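Local atomic coordinates of dTDP-4-dehydrorhamnose reductase (PDB entry 3SC6), a protein that catalyses the NADP-dependent interconversion of dTDP-6-deoxy-L-mannose and dTDP-4-dehydro-6-deoxy-L-mannose in the dTDP-L-rhamnose biosynthetic pathway. Residues I60-A65 against R88-A93; Q139-K142 against K147-I150. All blocks are in the same frame, centred on the assembly; numbering follows the deposited sequence.

Contact 1 of 2, residues I60-A65 against R88-A93; sequences IIHCAA and RNVAVA. With NAP (NADP nicotinamide-adenine-dinucleotide phosphate), chain G.
Val90 meets both Ile60 and His62, and the whole contact turns on this one side chain. It joins helix 76-97 to strand 59-62 in the Rossmann fold that holds NADP. Its CB points at the strand and already lies 3.7 Å from ND1 of His62. From there the two methyls part. CG1 sits anti to the backbone N (chi1 174°). It lies 3.6 Å from ND1 of His62 and, reaching back along the strand, 4.1 Å from CG2 of Ile60. CG2 is the branch that lies against the imidazole. It is 3.3 Å from CE1 of His62 and about as far from ND1, approaching the ring at a slant. The imidazole comes forward to it because CG of His62 is anti to its own backbone N, chi1 -174°. No hydrogen bond links the two segments. Ile42 and Leu101 also touch both Val90 and His62, so the buried ring and the valine share the same apolar surroundings.

Beyond the strand, the chain 63-65 serves the cofactor. The backbone N of Ala65 donates to O4B of NADP over 3.2 Å. O3D of NADP gives a weak bond to the carbonyl O of Cys63. CB of Ala64 lies 3.4 Å from N3A of the adenine. On the helix, Arg88 grips OD1 of Asn89 side-on with NE and NH1. The NE to OD1 distance is 2.8 Å, and ND2 of Asn89 bonds in turn to the carbonyl O of Ile42, which ties the helix to the loop beside the strand.

Van der Waals contact of the Val90 methyls with Ile60 and the His62 ring thus seats the helix. It rests on shape and burial, whereas the polar backbone just after the strand is directed at the cofactor.

Contact 2 of 2, residues Q139-K142 against K147-I150; sequences QFVK and KYFI
Tyr148 lies against Val141 and Lys142 at the return from helix 129-144 to strand 148-157. This closes a right-handed beta-alpha-beta crossover of the Rossmann fold through a short link, with four residues between the segments. Strand 148-157 runs parallel to strand 100-106.

Lys147 opens the segment, its backbone bonded to Leu101. Tyr148 follows. Its CG stands between the backbone N and the carbonyl carbon, chi1 58°, which carries the ring across the helix, over the Val141-Lys142 turn. The base of the side chain rests on valine: CB of Tyr148 is 3.8 Å from CG1 of Val141. The far end of the ring passes across the lysine at about a right angle, and OH of Tyr148 lies 3.4 Å from CG of Lys142.

Phe149 points to the other side of the sheet, where its ring meets that of Tyr207. Its backbone pairs with Leu101 and Tyr103.

Ile150 faces the helix again, in the usual alternation of a strand. Lys142 crosses it as well as the tyrosine, with an extended chain that bends only at chi4 (-64°). NZ of Lys142 is hydrogen-bonded to OG1 of Thr209. CD1 of Ile150 lies 3.9 Å from CG of Lys142 and 4.0 Å from its CE.

Contact 1 closes before contact 2 opens along the chain, and their centres are 10 Å apart. Both set a helix against the same mixed sheet. Strand 100-106 lies between them, paired in parallel with strand 59-62 on one edge and strand 148-157 on the other. Helices 76-97 and 129-144 are neighbours on this sheet and touch directly: CG of Arg88 is 3.5 Å from CD1 of Phe140, and CB of Ala91 packs near Val141. Leu101 meets Val90 and Val141 alike. The two contacts thus belong to one continuous helical layer. Contact 1 runs into the cofactor pocket, while the side chain of Ile150 in contact 2 stays about 10 Å from NADP.

Contact 1 of 2, residues I60-A65 against R88-A93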
loop_
_atom_site.group_PDB
_atom_site.type_symbol
_atom_site.label_atom_id
_atom_site.label_comp_id
_atom_site.label_asym_id
_atom_site.label_seq_id
_atom_site.Cartn_x
_atom_site.Cartn_y
_atom_site.Cartn_z
ATOM N N ILE A 60 -13.564 5.204 -6.819
ATOM C CA ILE A 60 -13.240 5.449 -5.423
ATOM C C ILE A 60 -11.967 4.707 -5.065
ATOM O O ILE A 60 -11.938 3.475 -5.051
ATOM C CB ILE A 60 -14.341 5.010 -4.447
ATOM C CG1 ILE A 60 -15.632 5.785 -4.693
ATOM C CG2 ILE A 60 -13.891 5.255 -3.015
ATOM C CD1 ILE A 60 -16.746 5.418 -3.719
ATOM N N ILE A 61 -10.910 5.463 -4.791
ATOM C CA ILE A 61 -9.637 4.880 -4.424
ATOM C C ILE A 61 -9.584 4.933 -2.909
ATOM O O ILE A 61 -9.353 5.980 -2.313
ATOM C CB ILE A 61 -8.471 5.632 -5.038
ATOM C CG1 ILE A 61 -8.643 5.689 -6.559
ATOM C CG2 ILE A 61 -7.169 4.958 -4.654
ATOM C CD1 ILE A 61 -7.556 6.445 -7.271
ATOM N N HIS A 62 -9.817 3.785 -2.291
ATOM C CA HIS A 62 -9.821 3.679 -0.850
ATOM C C HIS A 62 -8.424 3.474 -0.269
ATOM O O HIS A 62 -7.884 2.365 -0.296
ATOM C CB HIS A 62 -10.731 2.526 -0.456
ATOM C CG HIS A 62 -10.937 2.397 1.014
ATOM N ND1 HIS A 62 -11.948 3.061 1.673
ATOM C CD2 HIS A 62 -10.286 1.672 1.951
ATOM C CE1 HIS A 62 -11.906 2.756 2.957
ATOM N NE2 HIS A 62 -10.908 1.913 3.152
ATOM N N CYS A 63 -7.845 4.549 0.262
ATOM C CA CYS A 63 -6.508 4.489 0.852
ATOM C C CYS A 63 -6.547 4.524 2.379
ATOM O O CYS A 63 -5.570 4.160 3.034
ATOM C CB CYS A 63 -5.651 5.644 0.335
ATOM S SG CYS A 63 -5.457 5.666 -1.465
ATOM N N ALA A 64 -7.672 4.957 2.944
ATOM C CA ALA A 64 -7.828 5.035 4.397
ATOM C C ALA A 64 -7.527 3.693 5.064
ATOM O O ALA A 64 -7.947 2.641 4.575
ATOM C CB ALA A 64 -9.237 5.502 4.755
ATOM N N ALA A 65 -6.797 3.737 6.178
ATOM C CA ALA A 65 -6.442 2.522 6.907
ATOM C C ALA A 65 -5.610 2.798 8.161
ATOM O O ALA A 65 -5.014 3.870 8.315
ATOM C CB ALA A 65 -5.688 1.567 5.994
ATOM N N ARG A 88 -16.031 -2.086 4.637
ATOM C CA ARG A 88 -17.397 -2.558 4.451
ATOM C C ARG A 88 -18.328 -1.360 4.178
ATOM O O ARG A 88 -19.183 -1.428 3.291
ATOM C CB ARG A 88 -17.795 -3.401 5.673
ATOM C CG ARG A 88 -19.174 -4.063 5.675
ATOM C CD ARG A 88 -20.317 -3.089 5.759
ATOM N NE ARG A 88 -20.175 -2.274 6.958
ATOM C CZ ARG A 88 -20.602 -2.625 8.169
ATOM N NH1 ARG A 88 -20.415 -1.800 9.192
ATOM N NH2 ARG A 88 -21.201 -3.795 8.368
ATOM N N ASN A 89 -18.133 -0.265 4.913
ATOM C CA ASN A 89 -18.946 0.950 4.744
ATOM C C ASN A 89 -18.709 1.593 3.378
ATOM O O ASN A 89 -19.651 2.018 2.705
ATOM C CB ASN A 89 -18.620 1.979 5.835
ATOM C CG ASN A 89 -18.934 1.481 7.234
ATOM O OD1 ASN A 89 -19.595 0.463 7.410
ATOM N ND2 ASN A 89 -18.479 2.220 8.239
ATOM N N VAL A 90 -17.444 1.683 2.979
ATOM C CA VAL A 90 -17.095 2.274 1.686
ATOM C C VAL A 90 -17.586 1.367 0.565
ATOM O O VAL A 90 -17.886 1.834 -0.532
ATOM C CB VAL A 90 -15.578 2.517 1.559
ATOM C CG1 VAL A 90 -15.216 3.004 0.162
ATOM C CG2 VAL A 90 -15.116 3.509 2.627
ATOM N N ALA A 91 -17.672 0.069 0.855
ATOM C CA ALA A 91 -18.139 -0.907 -0.122
ATOM C C ALA A 91 -19.622 -0.672 -0.379
ATOM O O ALA A 91 -20.053 -0.559 -1.530
ATOM C CB ALA A 91 -17.897 -2.311 0.376
ATOM N N VAL A 92 -20.397 -0.595 0.700
ATOM C CA VAL A 92 -21.836 -0.360 0.609
ATOM C C VAL A 92 -22.124 0.887 -0.232
ATOM O O VAL A 92 -22.873 0.828 -1.205
ATOM C CB VAL A 92 -22.469 -0.187 2.012
ATOM C CG1 VAL A 92 -23.928 0.206 1.900
ATOM C CG2 VAL A 92 -22.307 -1.460 2.835
ATOM N N ALA A 93 -21.510 2.007 0.142
ATOM C CA ALA A 93 -21.696 3.271 -0.574
ATOM C C ALA A 93 -21.316 3.141 -2.049
ATOM O O ALA A 93 -22.027 3.635 -2.927
ATOM C CB ALA A 93 -20.888 4.371 0.085
HETATM P PA NAP G . -0.891 5.984 5.899
HETATM O O1A NAP G . -1.085 5.583 7.341
HETATM O O2A NAP G . -0.017 7.177 5.575
HETATM O O5B NAP G . -2.330 6.223 5.220
HETATM C C5B NAP G . -3.546 5.869 5.873
HETATM C C4B NAP G . -4.378 7.129 6.083
HETATM O O4B NAP G . -5.700 6.775 6.519
HETATM C C3B NAP G . -3.775 8.046 7.147
HETATM O O3B NAP G . -3.534 9.360 6.637
HETATM C C2B NAP G . -4.817 8.094 8.240
HETATM O O2B NAP G . -4.889 9.377 8.860
HETATM C C1B NAP G . -6.099 7.734 7.498
HETATM N N9A NAP G . -7.180 7.288 8.419
HETATM C C8A NAP G . -7.047 6.732 9.638
HETATM N N7A NAP G . -8.280 6.509 10.149
HETATM C C5A NAP G . -9.179 6.939 9.245
HETATM C C6A NAP G . -10.660 6.982 9.200
HETATM N N6A NAP G . -11.398 6.512 10.235
HETATM N N1A NAP G . -11.252 7.495 8.096
HETATM C C2A NAP G . -10.511 7.958 7.071
HETATM N N3A NAP G . -9.162 7.930 7.096
HETATM C C4A NAP G . -8.482 7.432 8.161
HETATM O O3 NAP G . -0.351 4.700 5.080
HETATM P PN NAP G . -0.369 4.611 3.463
HETATM O O1N NAP G . 0.827 3.792 3.036
HETATM O O2N NAP G . -0.616 5.973 2.865
HETATM O O5D NAP G . -1.684 3.735 3.180
HETATM C C5D NAP G . -1.958 3.236 1.871
HETATM C C4D NAP G . -2.548 1.828 1.945
HETATM O O4D NAP G . -1.550 0.854 1.602
HETATM C C3D NAP G . -3.065 1.469 3.336
HETATM O O3D NAP G . -4.428 1.045 3.260
HETATM C C2D NAP G . -2.183 0.335 3.813
HETATM O O2D NAP G . -2.958 -0.627 4.530
HETATM C C1D NAP G . -1.583 -0.236 2.533
HETATM N N1N NAP G . -0.239 -0.806 2.713
HETATM C C2N NAP G . 0.768 -0.033 3.153
HETATM C C3N NAP G . 2.049 -0.558 3.326
HETATM C C7N NAP G . 3.155 0.334 3.823
HETATM O O7N NAP G . 2.890 1.486 4.137
HETATM N N7N NAP G . 4.399 -0.131 3.914
HETATM C C4N NAP G . 2.275 -1.899 3.029
HETATM C C5N NAP G . 1.223 -2.674 2.571
HETATM C C6N NAP G . -0.034 -2.099 2.417
HETATM P P2B NAP G . -4.295 9.608 10.341
HETATM O O1X NAP G . -4.332 11.110 10.489
HETATM O O2X NAP G . -5.244 8.872 11.256
HETATM O O3X NAP G . -2.908 9.016 10.287
#

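Contact 2 of 2, residues Q139-K142 against K147-I150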
loop_
_atom_site.group_PDB
_atom_site.type_symbol
_atom_site.label_atom_id
_atom_site.label_comp_id
_atom_site.label_asym_id
_atom_site.label_seq_id
_atom_site.Cartn_x
_atom_site.Cartn_y
_atom_site.Cartn_z
ATOM N N GLN A 139 -12.606 -9.149 2.131
ATOM C CA GLN A 139 -13.794 -9.987 2.042
ATOM C C GLN A 139 -15.082 -9.162 2.005
ATOM O O GLN A 139 -15.959 -9.465 1.203
ATOM C CB GLN A 139 -13.820 -11.044 3.149
ATOM C CG GLN A 139 -12.645 -12.033 3.094
ATOM C CD GLN A 139 -12.591 -12.855 1.798
ATOM O OE1 GLN A 139 -13.518 -12.840 0.990
ATOM N NE2 GLN A 139 -11.506 -13.592 1.619
ATOM N N PHE A 140 -15.224 -8.132 2.845
ATOM C CA PHE A 140 -16.461 -7.345 2.777
ATOM C C PHE A 140 -16.604 -6.688 1.414
ATOM O O PHE A 140 -17.719 -6.503 0.940
ATOM C CB PHE A 140 -16.612 -6.279 3.862
ATOM C CG PHE A 140 -16.809 -6.815 5.245
ATOM C CD1 PHE A 140 -18.041 -7.326 5.622
ATOM C CD2 PHE A 140 -15.833 -6.674 6.211
ATOM C CE1 PHE A 140 -18.258 -7.787 6.914
ATOM C CE2 PHE A 140 -16.049 -7.121 7.510
ATOM C CZ PHE A 140 -17.263 -7.677 7.859
ATOM N N VAL A 141 -15.483 -6.327 0.789
ATOM C CA VAL A 141 -15.520 -5.695 -0.531
ATOM C C VAL A 141 -16.044 -6.672 -1.584
ATOM O O VAL A 141 -16.926 -6.320 -2.370
ATOM C CB VAL A 141 -14.143 -5.142 -0.961
ATOM C CG1 VAL A 141 -14.198 -4.616 -2.392
ATOM C CG2 VAL A 141 -13.680 -4.058 -0.001
ATOM N N LYS A 142 -15.505 -7.891 -1.610
ATOM C CA LYS A 142 -15.957 -8.893 -2.578
ATOM C C LYS A 142 -17.392 -9.309 -2.305
ATOM O O LYS A 142 -18.152 -9.604 -3.227
ATOM C CB LYS A 142 -15.115 -10.169 -2.518
ATOM C CG LYS A 142 -13.654 -10.085 -2.920
ATOM C CD LYS A 142 -13.058 -11.497 -2.766
ATOM C CE LYS A 142 -11.618 -11.630 -3.224
ATOM N NZ LYS A 142 -11.456 -11.379 -4.688
ATOM N N LYS A 147 -17.692 -4.284 -8.516
ATOM C CA LYS A 147 -16.887 -3.481 -9.433
ATOM C C LYS A 147 -15.744 -2.998 -8.572
ATOM O O LYS A 147 -15.775 -1.880 -8.063
ATOM C CB LYS A 147 -17.662 -2.287 -9.982
ATOM C CG LYS A 147 -18.898 -2.619 -10.794
ATOM C CD LYS A 147 -19.567 -1.328 -11.262
ATOM C CE LYS A 147 -20.812 -1.591 -12.086
ATOM N NZ LYS A 147 -21.445 -0.316 -12.548
ATOM N N TYR A 148 -14.734 -3.845 -8.404
ATOM C CA TYR A 148 -13.593 -3.496 -7.571
ATOM C C TYR A 148 -12.253 -4.030 -8.045
ATOM O O TYR A 148 -12.170 -4.920 -8.886
ATOM C CB TYR A 148 -13.824 -4.051 -6.156
ATOM C CG TYR A 148 -14.016 -5.550 -6.156
ATOM C CD1 TYR A 148 -12.924 -6.407 -6.195
ATOM C CD2 TYR A 148 -15.284 -6.114 -6.116
ATOM C CE1 TYR A 148 -13.087 -7.778 -6.210
ATOM C CE2 TYR A 148 -15.456 -7.493 -6.126
ATOM C CZ TYR A 148 -14.349 -8.315 -6.171
ATOM O OH TYR A 148 -14.490 -9.683 -6.181
ATOM N N PHE A 149 -11.207 -3.470 -7.453
ATOM C CA PHE A 149 -9.842 -3.841 -7.735
ATOM C C PHE A 149 -9.136 -3.937 -6.395
ATOM O O PHE A 149 -8.883 -2.914 -5.757
ATOM C CB PHE A 149 -9.111 -2.772 -8.551
ATOM C CG PHE A 149 -9.727 -2.476 -9.877
ATOM C CD1 PHE A 149 -9.357 -3.184 -10.996
ATOM C CD2 PHE A 149 -10.642 -1.451 -10.014
ATOM C CE1 PHE A 149 -9.910 -2.894 -12.224
ATOM C CE2 PHE A 149 -11.193 -1.158 -11.241
ATOM C CZ PHE A 149 -10.829 -1.881 -12.344
ATOM N N ILE A 150 -8.853 -5.148 -5.936
ATOM C CA ILE A 150 -8.153 -5.310 -4.669
ATOM C C ILE A 150 -6.686 -5.264 -5.059
ATOM O O ILE A 150 -6.193 -6.170 -5.724
ATOM C CB ILE A 150 -8.505 -6.619 -3.949
ATOM C CG1 ILE A 150 -9.994 -6.640 -3.602
ATOM C CG2 ILE A 150 -7.712 -6.744 -2.674
ATOM C CD1 ILE A 150 -10.435 -7.878 -2.861
#